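Local coordinates for type VI secretion system component (Escherichia coli O6, PDB 2P5Z), which is a type VI secretion system component that resembles the phage T4 tail proteins gp27 and gp5 and probably forms part of the spike of the injection machine, at residues F94-L97 with E103-Y106; A124-Q129 with V135-R140. All coordinates share one frame; numbering follows the deposited sequence.

Contact 1: F94-L97 with E103-Y106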
loop_
_atom_site.group_PDB
_atom_site.type_symbol
_atom_site.label_atom_id
_atom_site.label_comp_id
_atom_site.label_asym_id
_atom_site.label_seq_id
_atom_site.Cartn_x
_atom_site.Cartn_y
_atom_site.Cartn_z
ATOM N N PHE A 94 7.523 -24.194 -6.697
ATOM C CA PHE A 94 7.535 -25.142 -7.764
ATOM C C PHE A 94 6.234 -25.015 -8.501
ATOM O O PHE A 94 5.163 -24.954 -7.884
ATOM C CB PHE A 94 7.714 -26.562 -7.216
ATOM C CG PHE A 94 7.419 -27.641 -8.213
ATOM C CD1 PHE A 94 8.309 -27.909 -9.248
ATOM C CD2 PHE A 94 6.254 -28.392 -8.119
ATOM C CE1 PHE A 94 8.040 -28.898 -10.167
ATOM C CE2 PHE A 94 5.976 -29.402 -9.034
ATOM C CZ PHE A 94 6.876 -29.655 -10.055
ATOM N N LYS A 95 6.328 -24.993 -9.826
ATOM C CA LYS A 95 5.151 -24.935 -10.673
ATOM C C LYS A 95 5.226 -25.966 -11.785
ATOM O O LYS A 95 6.253 -26.092 -12.440
ATOM C CB LYS A 95 5.048 -23.544 -11.296
ATOM C CG LYS A 95 4.516 -22.483 -10.389
ATOM C CD LYS A 95 4.910 -21.146 -10.895
ATOM C CE LYS A 95 3.992 -20.082 -10.331
ATOM N NZ LYS A 95 4.473 -18.759 -10.812
ATOM N N HIS A 96 4.152 -26.710 -12.002
ATOM C CA HIS A 96 4.029 -27.452 -13.248
ATOM C C HIS A 96 3.228 -26.570 -14.212
ATOM O O HIS A 96 2.081 -26.256 -13.953
ATOM C CB HIS A 96 3.326 -28.787 -13.005
ATOM C CG HIS A 96 3.255 -29.686 -14.211
ATOM N ND1 HIS A 96 3.210 -31.062 -14.105
ATOM C CD2 HIS A 96 3.210 -29.414 -15.540
ATOM C CE1 HIS A 96 3.133 -31.594 -15.310
ATOM N NE2 HIS A 96 3.132 -30.616 -16.197
ATOM N N LEU A 97 3.828 -26.176 -15.323
ATOM C CA LEU A 97 3.200 -25.199 -16.220
ATOM C C LEU A 97 2.322 -25.777 -17.336
ATOM O O LEU A 97 1.230 -25.287 -17.569
ATOM C CB LEU A 97 4.263 -24.284 -16.809
ATOM C CG LEU A 97 4.759 -23.343 -15.733
ATOM C CD1 LEU A 97 5.901 -22.510 -16.225
ATOM C CD2 LEU A 97 3.596 -22.473 -15.305
ATOM N N GLU A 103 6.838 -34.056 -23.284
ATOM C CA GLU A 103 7.482 -33.340 -22.206
ATOM C C GLU A 103 6.525 -32.533 -21.325
ATOM O O GLU A 103 5.328 -32.444 -21.591
ATOM C CB GLU A 103 8.612 -32.464 -22.751
ATOM C CG GLU A 103 8.248 -31.685 -23.990
ATOM C CD GLU A 103 9.231 -30.563 -24.261
ATOM O OE1 GLU A 103 10.424 -30.721 -23.892
ATOM O OE2 GLU A 103 8.810 -29.524 -24.833
ATOM N N ALA A 104 7.066 -31.982 -20.249
ATOM C CA ALA A 104 6.320 -31.057 -19.426
ATOM C C ALA A 104 7.187 -29.861 -19.129
ATOM O O ALA A 104 8.409 -29.966 -19.144
ATOM C CB ALA A 104 5.855 -31.714 -18.152
ATOM N N ARG A 105 6.545 -28.721 -18.895
ATOM C CA ARG A 105 7.237 -27.467 -18.607
ATOM C C ARG A 105 7.074 -27.189 -17.114
ATOM O O ARG A 105 6.001 -27.401 -16.556
ATOM C CB ARG A 105 6.611 -26.359 -19.448
ATOM C CG ARG A 105 7.294 -25.018 -19.440
ATOM C CD ARG A 105 6.658 -24.183 -20.527
ATOM N NE ARG A 105 6.223 -22.859 -20.074
ATOM C CZ ARG A 105 4.956 -22.436 -20.063
ATOM N NH1 ARG A 105 3.973 -23.224 -20.481
ATOM N NH2 ARG A 105 4.673 -21.210 -19.634
ATOM N N TYR A 106 8.146 -26.747 -16.466
ATOM C CA TYR A 106 8.128 -26.534 -15.024
ATOM C C TYR A 106 8.775 -25.220 -14.677
ATOM O O TYR A 106 9.569 -24.701 -15.461
ATOM C CB TYR A 106 8.878 -27.639 -14.266
ATOM C CG TYR A 106 8.276 -29.010 -14.428
ATOM C CD1 TYR A 106 8.770 -29.901 -15.384
ATOM C CD2 TYR A 106 7.207 -29.418 -13.634
ATOM C CE1 TYR A 106 8.216 -31.160 -15.544
ATOM C CE2 TYR A 106 6.644 -30.674 -13.785
ATOM C CZ TYR A 106 7.150 -31.544 -14.747
ATOM O OH TYR A 106 6.593 -32.805 -14.900
#
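His-96 and Tyr-106 meet in the dense half of this contact. They are a non-hydrogen-bonded antiparallel pair with side chains on the same face of the sheet, and the tyrosine sets its edge against the imidazole. CE2 of Tyr-106 stands 3.4 Å above one face of the His-96 ring, displaced toward its rim, planes at 51°. Phe-94 joins the aromatic cluster at the same CD2-CE2 side of the tyrosine, but differently: its ring meets Tyr-106 rim to rim, CZ to CD2 at 3.6 Å, with neither ring over the other. Ala-104 adds its methyl, CB lying 3.5 Å from NE2 of His-96. The polar ends have partners beyond the cluster: Tyr-106 OH bonds to Asp-53 O and Ile-56 N, and His-96 NE2 to Ser-99 OG.

This is the turn end of the beta hairpin of strands 85-99 and 104-111, in the baseplate-family region that probably corresponds to gp27. The backbones are tied by Leu-97 N to Arg-105 O, 2.8 Å, and the CA of Tyr-106 approaches Lys-95 O at 3.2 Å. Along 94-96 a strand of a second subunit continues the sheet, and His-96 N bonds to Thr-235 OG1 of that subunit.

The half built on Leu-97 and Arg-105 is looser: both are partly exposed, whereas the clustered residues are buried. With CG anti to its backbone N (chi1 -172°) and a bend at chi3, Arg-105 lays one guanidinium face over Leu-97, whose CB sits 3.8 Å above its centre. Bonds to Gln-48 OE1 and Ser-98 OG fix that flat group.

Contact 2: A124-Q129 with V135-R140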
loop_
_atom_site.group_PDB
_atom_site.type_symbol
_atom_site.label_atom_id
_atom_site.label_comp_id
_atom_site.label_asym_id
_atom_site.label_seq_id
_atom_site.Cartn_x
_atom_site.Cartn_y
_atom_site.Cartn_z
ATOM N N ALA A 124 11.078 -11.272 20.522
ATOM C CA ALA A 124 12.252 -11.484 21.365
ATOM C C ALA A 124 12.885 -10.191 21.837
ATOM O O ALA A 124 12.838 -9.184 21.138
ATOM C CB ALA A 124 13.284 -12.322 20.628
ATOM N N ILE A 125 13.495 -10.225 23.021
ATOM C CA ILE A 125 14.261 -9.075 23.524
ATOM C C ILE A 125 15.710 -9.514 23.701
ATOM O O ILE A 125 15.999 -10.464 24.423
ATOM C CB ILE A 125 13.678 -8.523 24.856
ATOM C CG1 ILE A 125 12.258 -8.022 24.642
ATOM C CG2 ILE A 125 14.521 -7.384 25.413
ATOM C CD1 ILE A 125 11.369 -8.253 25.829
ATOM N N TYR A 126 16.613 -8.828 23.023
ATOM C CA TYR A 126 18.002 -9.234 22.972
ATOM C C TYR A 126 18.697 -8.304 23.907
ATOM O O TYR A 126 18.402 -7.116 23.925
ATOM C CB TYR A 126 18.576 -9.129 21.540
ATOM C CG TYR A 126 17.958 -10.138 20.581
ATOM C CD1 TYR A 126 16.802 -9.830 19.854
ATOM C CD2 TYR A 126 18.509 -11.407 20.427
ATOM C CE1 TYR A 126 16.222 -10.754 19.009
ATOM C CE2 TYR A 126 17.935 -12.341 19.575
ATOM C CZ TYR A 126 16.797 -12.004 18.872
ATOM O OH TYR A 126 16.223 -12.929 18.035
ATOM N N GLN A 127 19.617 -8.858 24.688
ATOM C CA GLN A 127 20.125 -8.212 25.888
ATOM C C GLN A 127 21.637 -8.025 25.762
ATOM O O GLN A 127 22.349 -9.006 25.610
ATOM C CB GLN A 127 19.751 -9.105 27.089
ATOM C CG GLN A 127 19.819 -8.459 28.459
ATOM C CD GLN A 127 18.702 -7.456 28.703
ATOM O OE1 GLN A 127 17.539 -7.691 28.340
ATOM N NE2 GLN A 127 19.049 -6.332 29.336
ATOM N N ASN A 128 22.113 -6.782 25.798
ATOM C CA ASN A 128 23.569 -6.458 25.759
ATOM C C ASN A 128 24.322 -6.965 24.538
ATOM O O ASN A 128 25.359 -7.619 24.656
ATOM C CB ASN A 128 24.321 -6.882 27.043
ATOM C CG ASN A 128 23.633 -6.414 28.300
ATOM O OD1 ASN A 128 23.196 -7.236 29.117
ATOM N ND2 ASN A 128 23.492 -5.089 28.451
ATOM N N GLN A 129 23.784 -6.698 23.355
ATOM C CA GLN A 129 24.465 -7.109 22.142
ATOM C C GLN A 129 24.704 -5.937 21.234
ATOM O O GLN A 129 24.083 -4.885 21.382
ATOM C CB GLN A 129 23.674 -8.174 21.415
ATOM C CG GLN A 129 22.961 -9.179 22.286
ATOM C CD GLN A 129 23.839 -10.345 22.663
ATOM O OE1 GLN A 129 23.701 -11.428 22.111
ATOM N NE2 GLN A 129 24.757 -10.129 23.598
ATOM N N VAL A 135 22.466 -10.174 14.839
ATOM C CA VAL A 135 22.310 -10.748 13.502
ATOM C C VAL A 135 22.935 -12.152 13.436
ATOM O O VAL A 135 22.270 -13.133 13.048
ATOM C CB VAL A 135 22.834 -9.795 12.395
ATOM C CG1 VAL A 135 22.875 -10.504 11.054
ATOM C CG2 VAL A 135 21.941 -8.568 12.298
ATOM N N GLU A 136 24.176 -12.266 13.893
ATOM C CA GLU A 136 24.798 -13.580 14.019
ATOM C C GLU A 136 23.992 -14.598 14.863
ATOM O O GLU A 136 23.884 -15.777 14.489
ATOM C CB GLU A 136 26.228 -13.465 14.526
ATOM C CG GLU A 136 26.907 -14.803 14.512
ATOM C CD GLU A 136 28.400 -14.730 14.609
ATOM O OE1 GLU A 136 28.953 -13.623 14.413
ATOM O OE2 GLU A 136 29.011 -15.799 14.863
ATOM N N LYS A 137 23.401 -14.138 15.965
ATOM C CA LYS A 137 22.526 -14.998 16.767
ATOM C C LYS A 137 21.359 -15.508 15.965
ATOM O O LYS A 137 21.125 -16.707 15.948
ATOM C CB LYS A 137 21.995 -14.293 18.017
ATOM C CG LYS A 137 22.937 -14.270 19.189
ATOM C CD LYS A 137 22.209 -13.756 20.426
ATOM C CE LYS A 137 22.617 -14.517 21.688
ATOM N NZ LYS A 137 21.694 -15.688 21.907
ATOM N N ILE A 138 20.641 -14.607 15.292
ATOM C CA ILE A 138 19.485 -14.996 14.461
ATOM C C ILE A 138 19.869 -16.031 13.385
ATOM O O ILE A 138 19.164 -17.038 13.195
ATOM C CB ILE A 138 18.870 -13.765 13.792
ATOM C CG1 ILE A 138 18.242 -12.847 14.839
ATOM C CG2 ILE A 138 17.803 -14.168 12.771
ATOM C CD1 ILE A 138 16.746 -12.906 14.831
ATOM N N LEU A 139 21.006 -15.784 12.728
ATOM C CA LEU A 139 21.586 -16.720 11.762
ATOM C C LEU A 139 21.889 -18.090 12.361
ATOM O O LEU A 139 21.401 -19.118 11.849
ATOM C CB LEU A 139 22.838 -16.120 11.099
ATOM C CG LEU A 139 22.468 -14.964 10.150
ATOM C CD1 LEU A 139 23.667 -14.265 9.528
ATOM C CD2 LEU A 139 21.519 -15.466 9.076
ATOM N N ARG A 140 22.642 -18.102 13.466
ATOM C CA ARG A 140 23.071 -19.364 14.080
ATOM C C ARG A 140 21.989 -20.122 14.850
ATOM O O ARG A 140 21.885 -21.342 14.727
ATOM C CB ARG A 140 24.285 -19.146 14.972
ATOM C CG ARG A 140 25.516 -18.607 14.244
ATOM C CD ARG A 140 26.635 -18.544 15.215
ATOM N NE ARG A 140 27.921 -18.105 14.688
ATOM C CZ ARG A 140 28.807 -18.918 14.121
ATOM N NH1 ARG A 140 29.959 -18.428 13.703
ATOM N NH2 ARG A 140 28.537 -20.213 13.953
#
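Tyr-126 and Lys-137 pack strand 124-127 on helix 131-140 within the phage tail baseplate family region; the strand, paired antiparallel with strand 161-166, leads by way of a corner at Asn-128 into the helix. Tyr-126 leaves the strand toward the helix, its CG anti to the carbonyl carbon (chi1 -68°). Lys-137 takes the edge of its ring, with CD near the ring plane and 4.4 Å from CD2 of Tyr-126. Bends at chi3 and chi4 carry the lysine NZ to Glu-141 OE1, with which it forms a salt bridge.

Ile-138, the next residue along the helix, crosses the tyrosine at about a right angle, its CD1 4.1 Å from CZ of Tyr-126. The OH of Tyr-126 is hydrogen-bonded to Lys-421 NZ, and the ring also meets Tyr-424. No hydrogen bond links 124-129 to 135-140; the contact is made by side chains alone.

OE1 of Gln-129 lies against the CD and CE methylenes of Lys-137, the two chains crossing at about a right angle. The other end of that amide reaches back along its own segment: Gln-129 NE2 bonds to Asn-128 O at 2.8 Å, approaching from above the carbonyl plane.

Overall arrangement
Contacts 1 and 2 lie on opposite sides of the chain's centre, their own centres 40 Å apart and their nearest atoms about 23 Å apart, and they share no secondary-structure element. In sequence one closes before the other opens, strand 104-111 being followed by strand 124-127. Both are partly buried. Contact 1 is the more peripheral, 29 Å from the centre against 16 Å; it joins strand to strand through a backbone bond and clustered rings, beside a sheet continued by a second subunit. Contact 2 joins strand to helix through side chains alone and is touched by no other chain of the assembly; its neighbours include Lys-421 and Tyr-424, from the OB-family region further along.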